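Local structure of putrescine aminotransferase (Halomonas elongata DSM 2581, 6GWI) at residues D51-A54 with G55-V59; V258-F262 with G263-E267; G351-L354 with A355-W358; L425-R428 with R429-D433. The protein probably catalyses pyridoxal-5'-phosphate-dependent transfer of amino groups, as a class-III aminotransferase named for the diamine putrescine. All blocks are in the same frame, centred on the assembly; numbering follows the deposited sequence.

Contact 1: D51-A54 with G55-V59; sequences DGMA and GLWCV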
loop_
_atom_site.group_PDB
_atom_site.type_symbol
_atom_site.label_atom_id
_atom_site.label_comp_id
_atom_site.label_asym_id
_atom_site.label_seq_id
_atom_site.Cartn_x
_atom_site.Cartn_y
_atom_site.Cartn_z
ATOM N N ASP B 51 -24.709 7.667 4.892
ATOM C CA ASP B 51 -23.294 7.410 5.176
ATOM C C ASP B 51 -22.647 8.687 5.698
ATOM O O ASP B 51 -22.060 9.469 4.950
ATOM C CB ASP B 51 -22.571 6.900 3.934
ATOM C CG ASP B 51 -21.137 6.466 4.223
ATOM O OD1 ASP B 51 -20.718 6.512 5.399
ATOM O OD2 ASP B 51 -20.423 6.085 3.272
ATOM N N GLY B 52 -22.751 8.894 7.010
ATOM C CA GLY B 52 -22.125 10.031 7.652
ATOM C C GLY B 52 -20.614 9.990 7.731
ATOM O O GLY B 52 -20.017 10.956 8.218
ATOM N N MET B 53 -19.974 8.911 7.271
ATOM C CA MET B 53 -18.520 8.802 7.275
ATOM C C MET B 53 -17.917 8.779 5.873
ATOM O O MET B 53 -16.705 8.578 5.735
ATOM C CB MET B 53 -18.077 7.545 8.032
ATOM C CG MET B 53 -18.235 7.611 9.541
ATOM S SD MET B 53 -17.257 8.913 10.328
ATOM C CE MET B 53 -15.585 8.391 9.944
ATOM N N ALA B 54 -18.729 8.962 4.835
ATOM C CA ALA B 54 -18.251 8.975 3.454
ATOM C C ALA B 54 -17.294 7.810 3.198
ATOM O O ALA B 54 -16.132 7.984 2.820
ATOM C CB ALA B 54 -17.586 10.314 3.126
ATOM N N GLY B 55 -17.819 6.603 3.388
ATOM C CA GLY B 55 -17.014 5.406 3.273
ATOM C C GLY B 55 -16.109 5.250 4.475
ATOM O O GLY B 55 -16.503 4.654 5.482
ATOM N N LEU B 56 -14.876 5.781 4.373
ATOM C CA LEU B 56 -13.932 5.864 5.492
ATOM C C LEU B 56 -13.146 7.177 5.342
ATOM O O LEU B 56 -11.949 7.198 5.061
ATOM C CB LEU B 56 -13.010 4.643 5.532
ATOM C CG LEU B 56 -12.175 4.415 6.795
ATOM C CD1 LEU B 56 -13.052 4.265 8.027
ATOM C CD2 LEU B 56 -11.284 3.184 6.630
ATOM N N TRP B 57 -13.842 8.296 5.542
ATOM C CA TRP B 57 -13.309 9.650 5.426
ATOM C C TRP B 57 -12.880 10.023 4.008
ATOM O O TRP B 57 -12.064 10.937 3.841
ATOM C CB TRP B 57 -12.085 9.897 6.327
ATOM C CG TRP B 57 -12.113 9.406 7.737
ATOM C CD1 TRP B 57 -11.869 8.135 8.169
ATOM C CD2 TRP B 57 -12.327 10.195 8.913
ATOM N NE1 TRP B 57 -11.940 8.079 9.539
ATOM C CE2 TRP B 57 -12.222 9.330 10.021
ATOM C CE3 TRP B 57 -12.608 11.548 9.138
ATOM C CZ2 TRP B 57 -12.394 9.770 11.331
ATOM C CZ3 TRP B 57 -12.778 11.982 10.442
ATOM C CH2 TRP B 57 -12.670 11.096 11.521
ATOM N N CYS B 58 -13.374 9.346 2.970
ATOM C CA CYS B 58 -12.747 9.470 1.657
ATOM C C CYS B 58 -13.680 9.766 0.489
ATOM O O CYS B 58 -13.203 10.329 -0.501
ATOM C CB CYS B 58 -11.947 8.197 1.334
ATOM S SG CYS B 58 -12.906 6.685 1.432
ATOM N N VAL B 59 -14.969 9.427 0.555
ATOM C CA VAL B 59 -15.857 9.597 -0.597
ATOM C C VAL B 59 -16.388 11.028 -0.638
ATOM O O VAL B 59 -17.566 11.280 -0.358
ATOM C CB VAL B 59 -17.012 8.575 -0.568
ATOM C CG1 VAL B 59 -17.819 8.647 -1.859
ATOM C CG2 VAL B 59 -16.476 7.157 -0.345
HETATM O O HOH W 1 -19.048 4.688 6.108
#

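Contact 2: V258-F262 with G263-E267; sequences VICGF and GRLGE. With PLP (pyridoxal-5'-phosphate), chain D.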
loop_
_atom_site.group_PDB
_atom_site.type_symbol
_atom_site.label_atom_id
_atom_site.label_comp_id
_atom_site.label_asym_id
_atom_site.label_seq_id
_atom_site.Cartn_x
_atom_site.Cartn_y
_atom_site.Cartn_z
ATOM N N VAL B 258 -3.824 12.875 5.066
ATOM C CA VAL B 258 -4.582 11.776 4.475
ATOM C C VAL B 258 -6.080 11.983 4.669
ATOM O O VAL B 258 -6.878 11.674 3.775
ATOM C CB VAL B 258 -4.099 10.435 5.057
ATOM C CG1 VAL B 258 -5.034 9.296 4.673
ATOM C CG2 VAL B 258 -2.685 10.142 4.563
ATOM N N ILE B 259 -6.493 12.491 5.831
ATOM C CA ILE B 259 -7.903 12.807 6.058
ATOM C C ILE B 259 -8.220 14.266 5.742
ATOM O O ILE B 259 -9.252 14.560 5.133
ATOM C CB ILE B 259 -8.303 12.459 7.509
ATOM C CG1 ILE B 259 -8.615 10.964 7.617
ATOM C CG2 ILE B 259 -9.504 13.299 7.955
ATOM C CD1 ILE B 259 -8.943 10.489 9.024
ATOM N N CYS B 260 -7.373 15.204 6.180
ATOM C CA CYS B 260 -7.705 16.620 6.075
ATOM C C CYS B 260 -7.592 17.153 4.654
ATOM O O CYS B 260 -8.129 18.227 4.364
ATOM C CB CYS B 260 -6.793 17.443 6.990
ATOM S SG CYS B 260 -6.952 17.063 8.751
ATOM N N GLY B 261 -6.924 16.434 3.760
ATOM C CA GLY B 261 -6.747 16.937 2.415
ATOM C C GLY B 261 -8.044 16.952 1.629
ATOM O O GLY B 261 -8.952 16.152 1.851
ATOM N N PHE B 262 -8.128 17.908 0.700
ATOM C CA PHE B 262 -9.116 17.888 -0.381
ATOM C C PHE B 262 -10.534 18.190 0.108
ATOM O O PHE B 262 -11.505 17.572 -0.329
ATOM C CB PHE B 262 -9.031 16.554 -1.130
ATOM C CG PHE B 262 -7.635 16.249 -1.611
ATOM C CD1 PHE B 262 -7.087 16.967 -2.662
ATOM C CD2 PHE B 262 -6.852 15.296 -0.979
ATOM C CE1 PHE B 262 -5.799 16.723 -3.091
ATOM C CE2 PHE B 262 -5.561 15.046 -1.407
ATOM C CZ PHE B 262 -5.036 15.761 -2.467
ATOM N N GLY B 263 -10.651 19.182 0.995
ATOM C CA GLY B 263 -11.908 19.844 1.287
ATOM C C GLY B 263 -12.471 19.590 2.668
ATOM O O GLY B 263 -13.348 20.346 3.112
ATOM N N ARG B 264 -11.985 18.562 3.367
ATOM C CA ARG B 264 -12.626 18.107 4.598
ATOM C C ARG B 264 -12.871 19.251 5.573
ATOM O O ARG B 264 -13.962 19.374 6.142
ATOM C CB ARG B 264 -11.759 17.022 5.244
ATOM C CG ARG B 264 -12.286 16.452 6.551
ATOM C CD ARG B 264 -13.713 15.942 6.437
ATOM N NE ARG B 264 -13.910 15.033 5.310
ATOM C CZ ARG B 264 -15.101 14.613 4.892
ATOM N NH1 ARG B 264 -16.204 15.016 5.510
ATOM N NH2 ARG B 264 -15.193 13.788 3.857
ATOM N N LEU B 265 -11.873 20.113 5.766
ATOM C CA LEU B 265 -11.950 21.191 6.741
ATOM C C LEU B 265 -12.239 22.547 6.106
ATOM O O LEU B 265 -12.151 23.570 6.790
ATOM C CB LEU B 265 -10.648 21.275 7.541
ATOM C CG LEU B 265 -10.185 20.003 8.250
ATOM C CD1 LEU B 265 -8.869 20.255 8.974
ATOM C CD2 LEU B 265 -11.244 19.503 9.214
ATOM N N GLY B 266 -12.570 22.579 4.820
ATOM C CA GLY B 266 -12.799 23.825 4.124
ATOM C C GLY B 266 -11.601 24.365 3.383
ATOM O O GLY B 266 -11.663 25.491 2.873
ATOM N N GLU B 267 -10.518 23.598 3.302
ATOM C CA GLU B 267 -9.334 23.984 2.556
ATOM C C GLU B 267 -8.882 22.778 1.748
ATOM O O GLU B 267 -9.263 21.640 2.032
ATOM C CB GLU B 267 -8.198 24.436 3.483
ATOM C CG GLU B 267 -8.626 25.372 4.604
ATOM C CD GLU B 267 -8.953 26.766 4.119
ATOM O OE1 GLU B 267 -8.459 27.150 3.039
ATOM O OE2 GLU B 267 -9.705 27.477 4.818
HETATM N N1 PLP D . -2.802 8.844 7.909
HETATM C C2 PLP D . -4.024 9.268 8.384
HETATM C C2A PLP D . -4.138 10.605 9.067
HETATM C C3 PLP D . -5.147 8.459 8.226
HETATM O O3 PLP D . -6.353 8.900 8.704
HETATM C C4 PLP D . -5.054 7.220 7.581
HETATM C C4A PLP D . -6.279 6.712 6.866
HETATM C C5 PLP D . -3.803 6.804 7.116
HETATM C C6 PLP D . -2.688 7.620 7.281
HETATM C C5A PLP D . -3.622 5.471 6.423
HETATM O O4P PLP D . -4.096 5.489 5.097
HETATM P P PLP D . -4.381 4.079 4.370
HETATM O O1P PLP D . -3.107 3.269 4.339
HETATM O O2P PLP D . -4.888 4.341 2.972
HETATM O O3P PLP D . -5.430 3.331 5.151
HETATM O O HOH W 2 -11.648 13.559 4.431
HETATM O O HOH W 3 -9.381 20.518 4.382
#

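Contact 3: G351-L354 with A355-W358; sequences GPYL and AERW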
loop_
_atom_site.group_PDB
_atom_site.type_symbol
_atom_site.label_atom_id
_atom_site.label_comp_id
_atom_site.label_asym_id
_atom_site.label_seq_id
_atom_site.Cartn_x
_atom_site.Cartn_y
_atom_site.Cartn_z
ATOM N N GLY B 351 -20.199 23.754 5.824
ATOM C CA GLY B 351 -19.506 23.765 7.089
ATOM C C GLY B 351 -20.231 24.582 8.139
ATOM O O GLY B 351 -20.578 24.085 9.215
ATOM N N PRO B 352 -20.463 25.865 7.852
ATOM C CA PRO B 352 -21.251 26.682 8.788
ATOM C C PRO B 352 -22.648 26.143 9.029
ATOM O O PRO B 352 -23.156 26.243 10.152
ATOM C CB PRO B 352 -21.281 28.058 8.105
ATOM C CG PRO B 352 -20.017 28.096 7.308
ATOM C CD PRO B 352 -19.815 26.684 6.810
ATOM N N TYR B 353 -23.281 25.548 8.016
ATOM C CA TYR B 353 -24.626 25.021 8.210
ATOM C C TYR B 353 -24.600 23.818 9.144
ATOM O O TYR B 353 -25.426 23.710 10.058
ATOM C CB TYR B 353 -25.246 24.650 6.866
ATOM C CG TYR B 353 -26.691 24.228 6.980
ATOM C CD1 TYR B 353 -27.703 25.171 7.068
ATOM C CD2 TYR B 353 -27.039 22.885 7.012
ATOM C CE1 TYR B 353 -29.024 24.790 7.177
ATOM C CE2 TYR B 353 -28.357 22.494 7.120
ATOM C CZ TYR B 353 -29.346 23.451 7.202
ATOM O OH TYR B 353 -30.663 23.066 7.311
ATOM N N LEU B 354 -23.657 22.898 8.926
ATOM C CA LEU B 354 -23.465 21.797 9.864
ATOM C C LEU B 354 -23.229 22.324 11.274
ATOM O O LEU B 354 -23.808 21.822 12.244
ATOM C CB LEU B 354 -22.292 20.921 9.420
ATOM C CG LEU B 354 -21.863 19.847 10.426
ATOM C CD1 LEU B 354 -22.981 18.835 10.642
ATOM C CD2 LEU B 354 -20.585 19.149 9.984
ATOM N N ALA B 355 -22.368 23.337 11.405
ATOM C CA ALA B 355 -21.995 23.845 12.721
ATOM C C ALA B 355 -23.217 24.274 13.524
ATOM O O ALA B 355 -23.344 23.941 14.708
ATOM C CB ALA B 355 -21.021 25.014 12.564
ATOM N N GLU B 356 -24.130 25.022 12.900
ATOM C CA GLU B 356 -25.308 25.486 13.627
ATOM C C GLU B 356 -26.260 24.334 13.929
ATOM O O GLU B 356 -26.787 24.237 15.045
ATOM C CB GLU B 356 -26.012 26.598 12.843
ATOM C CG GLU B 356 -26.294 26.287 11.383
ATOM C CD GLU B 356 -27.088 27.388 10.699
ATOM O OE1 GLU B 356 -26.482 28.173 9.938
ATOM O OE2 GLU B 356 -28.311 27.483 10.942
ATOM N N ARG B 357 -26.487 23.443 12.961
ATOM C CA ARG B 357 -27.350 22.294 13.211
ATOM C C ARG B 357 -26.704 21.341 14.212
ATOM O O ARG B 357 -27.386 20.774 15.073
ATOM C CB ARG B 357 -27.649 21.566 11.900
ATOM C CG ARG B 357 -28.447 22.368 10.872
ATOM C CD ARG B 357 -29.802 22.832 11.393
ATOM N NE ARG B 357 -30.693 23.207 10.295
ATOM C CZ ARG B 357 -31.911 23.722 10.448
ATOM N NH1 ARG B 357 -32.401 23.940 11.661
ATOM N NH2 ARG B 357 -32.640 24.022 9.381
ATOM N N TRP B 358 -25.387 21.153 14.108
ATOM C CA TRP B 358 -24.664 20.311 15.056
ATOM C C TRP B 358 -24.740 20.877 16.468
ATOM O O TRP B 358 -24.874 20.124 17.441
ATOM C CB TRP B 358 -23.210 20.187 14.608
ATOM C CG TRP B 358 -22.451 19.011 15.141
ATOM C CD1 TRP B 358 -21.316 19.047 15.901
ATOM C CD2 TRP B 358 -22.741 17.625 14.921
ATOM N NE1 TRP B 358 -20.890 17.771 16.176
ATOM C CE2 TRP B 358 -21.747 16.880 15.586
ATOM C CE3 TRP B 358 -23.746 16.941 14.231
ATOM C CZ2 TRP B 358 -21.729 15.488 15.582
ATOM C CZ3 TRP B 358 -23.729 15.558 14.233
ATOM C CH2 TRP B 358 -22.729 14.847 14.904
#

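Contact 4: L425-R428 with R429-D433; sequences LVIR and REEID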
loop_
_atom_site.group_PDB
_atom_site.type_symbol
_atom_site.label_atom_id
_atom_site.label_comp_id
_atom_site.label_asym_id
_atom_site.label_seq_id
_atom_site.Cartn_x
_atom_site.Cartn_y
_atom_site.Cartn_z
ATOM N N LEU B 425 -18.552 15.592 0.919
ATOM C CA LEU B 425 -18.524 17.046 0.825
ATOM C C LEU B 425 -19.637 17.595 -0.054
ATOM O O LEU B 425 -19.854 18.811 -0.060
ATOM C CB LEU B 425 -17.165 17.502 0.299
ATOM C CG LEU B 425 -15.955 16.965 1.069
ATOM C CD1 LEU B 425 -14.695 17.677 0.611
ATOM C CD2 LEU B 425 -16.122 17.093 2.585
ATOM N N VAL B 426 -20.349 16.733 -0.782
ATOM C CA VAL B 426 -21.476 17.151 -1.604
ATOM C C VAL B 426 -22.807 16.906 -0.902
ATOM O O VAL B 426 -23.861 16.942 -1.544
ATOM C CB VAL B 426 -21.449 16.455 -2.975
ATOM C CG1 VAL B 426 -20.159 16.788 -3.709
ATOM C CG2 VAL B 426 -21.619 14.946 -2.821
ATOM N N ILE B 427 -22.782 16.647 0.409
ATOM C CA ILE B 427 -24.019 16.416 1.141
ATOM C C ILE B 427 -24.900 17.650 1.029
ATOM O O ILE B 427 -24.421 18.790 1.080
ATOM C CB ILE B 427 -23.715 16.064 2.607
ATOM C CG1 ILE B 427 -24.993 15.621 3.326
ATOM C CG2 ILE B 427 -23.089 17.255 3.330
ATOM C CD1 ILE B 427 -24.759 15.056 4.725
ATOM N N ARG B 428 -26.200 17.427 0.883
ATOM C CA ARG B 428 -27.136 18.531 0.773
ATOM C C ARG B 428 -27.575 18.981 2.162
ATOM O O ARG B 428 -27.447 18.254 3.150
ATOM C CB ARG B 428 -28.366 18.128 -0.043
ATOM C CG ARG B 428 -28.159 18.087 -1.547
ATOM C CD ARG B 428 -29.459 17.729 -2.252
ATOM N NE ARG B 428 -29.651 18.480 -3.490
ATOM C CZ ARG B 428 -30.012 19.759 -3.542
ATOM N NH1 ARG B 428 -30.213 20.444 -2.424
ATOM N NH2 ARG B 428 -30.167 20.358 -4.715
ATOM N N ARG B 429 -28.085 20.211 2.227
ATOM C CA ARG B 429 -28.522 20.763 3.503
ATOM C C ARG B 429 -29.657 19.941 4.097
ATOM O O ARG B 429 -29.693 19.704 5.311
ATOM C CB ARG B 429 -28.935 22.219 3.324
ATOM C CG ARG B 429 -27.756 23.164 3.272
ATOM C CD ARG B 429 -28.220 24.586 3.078
ATOM N NE ARG B 429 -27.145 25.542 3.308
ATOM C CZ ARG B 429 -27.341 26.830 3.561
ATOM N NH1 ARG B 429 -28.574 27.316 3.607
ATOM N NH2 ARG B 429 -26.304 27.630 3.765
ATOM N N GLU B 430 -30.611 19.515 3.262
ATOM C CA GLU B 430 -31.676 18.653 3.755
ATOM C C GLU B 430 -31.114 17.332 4.269
ATOM O O GLU B 430 -31.653 16.757 5.222
ATOM C CB GLU B 430 -32.711 18.403 2.654
ATOM C CG GLU B 430 -32.136 18.117 1.264
ATOM C CD GLU B 430 -32.041 19.362 0.391
ATOM O OE1 GLU B 430 -31.337 20.319 0.781
ATOM O OE2 GLU B 430 -32.679 19.383 -0.684
ATOM N N GLU B 431 -30.020 16.850 3.669
ATOM C CA GLU B 431 -29.388 15.623 4.142
ATOM C C GLU B 431 -28.624 15.848 5.444
ATOM O O GLU B 431 -28.561 14.943 6.282
ATOM C CB GLU B 431 -28.475 15.059 3.049
ATOM C CG GLU B 431 -29.260 14.515 1.853
ATOM C CD GLU B 431 -28.420 14.319 0.605
ATOM O OE1 GLU B 431 -27.279 14.820 0.551
ATOM O OE2 GLU B 431 -28.916 13.660 -0.333
ATOM N N ILE B 432 -28.054 17.040 5.645
ATOM C CA ILE B 432 -27.484 17.367 6.951
ATOM C C ILE B 432 -28.579 17.402 8.010
ATOM O O ILE B 432 -28.385 16.933 9.138
ATOM C CB ILE B 432 -26.712 18.700 6.894
ATOM C CG1 ILE B 432 -25.377 18.504 6.171
ATOM C CG2 ILE B 432 -26.486 19.253 8.307
ATOM C CD1 ILE B 432 -24.663 19.799 5.827
ATOM N N ASP B 433 -29.736 17.979 7.670
ATOM C CA ASP B 433 -30.870 17.981 8.590
ATOM C C ASP B 433 -31.233 16.564 9.013
ATOM O O ASP B 433 -31.430 16.290 10.204
ATOM C CB ASP B 433 -32.076 18.658 7.936
ATOM C CG ASP B 433 -31.914 20.159 7.821
ATOM O OD1 ASP B 433 -31.114 20.738 8.586
ATOM O OD2 ASP B 433 -32.588 20.761 6.960
#

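Contact 1: D51-A54 with G55-V59
Asp51 turns its carboxylate onto the chain that follows, where Gly55 N donates to OD2 at 2.7 Å on the syn side, tilted from the carboxylate plane. A chi1 of -173°, which swings CG away from the backbone N, brings OD1 to Met53 N, which gives it a capping bond of 3.1 Å from above that plane. A water donates a hydrogen bond to Asp51 OD1 and another to Gly55 O, and Tyr63 OH adds a bond to OD2, so both oxygens are gripped more than once. The type I turn from Asp51 to Ala54 runs through Gly52 to Met53, whose chain, bent at chi2 and chi3, lies alongside Trp57 and lays its methyl CE over one face of the indole. CE stands 3.7 Å from the centroid of the five-membered ring, a CH-pi contact, with SD more distant above the six-membered ring in a Met-aromatic arrangement. Met53 O accepts from Trp57 N at 2.9 Å. Ala54 O then serves two donors from opposite faces of its carbonyl plane, Cys58 N at 3.1 Å and Val59 N at 2.9 Å, while Ala54 CB packs against Val59 CB. This tight bend links strand 48-50 to the short helix 54-57; strand 418-421 supports Met53 and Trp57 through Ile420, and Tyr81 of the second subunit packs on Leu56, Cys58 and Val59.

Contact 2: V258-F262 with G263-E267
Cys260 and Leu265 make the apolar side-chain contact of this bend, SG meeting the methyl CD1 at 3.7 Å. Leu265 reaches it with CG anti to its carbonyl carbon (chi1 -55°) and an extended end that brings CD1 back toward the cysteine. Beside them, the aliphatic start of Arg264 lies against the backbone, its CB 3.5 Å from Ile259 O.

Polar links between the two halves run through water. One water donates to Ile259 O at 2.7 Å and accepts from Arg264 NE; a second donates to Cys260 O and to Glu267 O, and accepts from Leu265 N at 2.9 Å. Within the second half, Gly266 N bonds to Gly263 O and closes a type I turn. At phi 112° a side chain on Gly263 would collide with Phe262 O. The guanidinium of Arg264 reaches out of the bend, NH1 bonding to Pro423 O and Leu375 O.

The loop follows strand 252-255 of the parallel sheet and lines the cofactor pocket with its first two residues. Val258 lies against the pyridine ring of pyridoxal-5'-phosphate, CB 3.5 Å from N1, and Ile259 puts CD1 3.1 Å from O3. The cofactor thus meets hydrocarbon from these two side chains, and this apolar end of the loop passes into a turn whose polar backbone atoms are bridged by water.

Contact 3: G351-L354 with A355-W358
Ala355 N donates to Gly351 O at 2.9 Å, and its CB rests close to the carbonyls of Gly351 and Pro352. Glu356 N follows with a longer bond to Pro352 O, and the acid's CG, placed between its backbone N and carbonyl carbon (chi1 50°), comes near Tyr353 O before the extended chain carries the carboxylate alongside the tyrosine. These are the i to i+4 bonds of helix 342-359, which is kinked at Pro352, where the proline nitrogen has no hydrogen to give to the preceding turn; the helix packs beside helix 429-450 and against strand 367-373. Arg357 N bonds almost straight to Tyr353 O at 3.1 Å. Its side chain, bent at chi2, lays CG over one face of the phenol, 4.1 Å from the ring centroid, a CH-pi contact. The guanidinium stands at 89° to that ring, and NH2 donates to Tyr353 OH at 3.0 Å, the hydroxyl lying in the guanidinium plane. Asp433 of helix 429-450 bonds to this hydroxyl and pairs with Arg357 NE. A leucine at Tyr353 would probably leave Arg357 NH2 and Asp433 without their shared hydroxyl partner and Arg357 CG without an aromatic face to lie on. Trp358 runs alongside Leu354, with Trp358 CE3 4.1 Å from Leu354 CD1, and its NE1 bonds to Ala378 O of strand 376-381.

Contact 4: L425-R428 with R429-D433
Ile427 and Glu431 run antiparallel alongside each other on the inner, more tightly packed side, with CG1 of the isoleucine 3.5 Å from Glu431 CB. Ile427 also lies nearly perpendicular to Ile432, its CD1 meeting Ile432 CG1 at 3.8 Å. Next to this apolar patch, Arg428 N donates to Glu431 OE1 at 2.8 Å in a nearly straight bond, 172° at the hydrogen, from above the carboxylate plane. Arg428 is the N-cap residue of helix 429-450, and this bond is the half of a capping box in which the N3 side chain accepts from the N-cap amide; Ile432 N completes the first turn by bonding to Arg428 O in the carbonyl plane. An alanine in place of Glu431 is likely to leave the Arg428 amide without this acceptor.

The outer side is looser and more exposed. Arg428 and Glu430 run side by side there, NH1 3.2 Å from OE2, a salt bridge of charges alone since the oxygen lies well out of the guanidinium plane. Glu430 gets there by a bend at chi2 (-95°). Arg429 extends away from the cap and pairs instead with Asp349 on helix 342-359.

Along the chain the four contacts follow in series, each closed before the next begins. Contacts 1 and 2 touch where Trp57 CD2 meets Ile259 CD1 at 3.4 Å, close to the cofactor, their centres about 13 Å apart. Contacts 3 and 4, with centres about 10 Å apart, join helices 342-359 and 429-450 farther from the centre of the chain. Leu425, at the start of contact 4, bridges the two groups by packing on Phe262, Gly263 and Arg264 of contact 2. The cofactor-side loops are thereby connected through direct packing to the segment that leads into helix 429-450, while contact 1 also faces the second subunit.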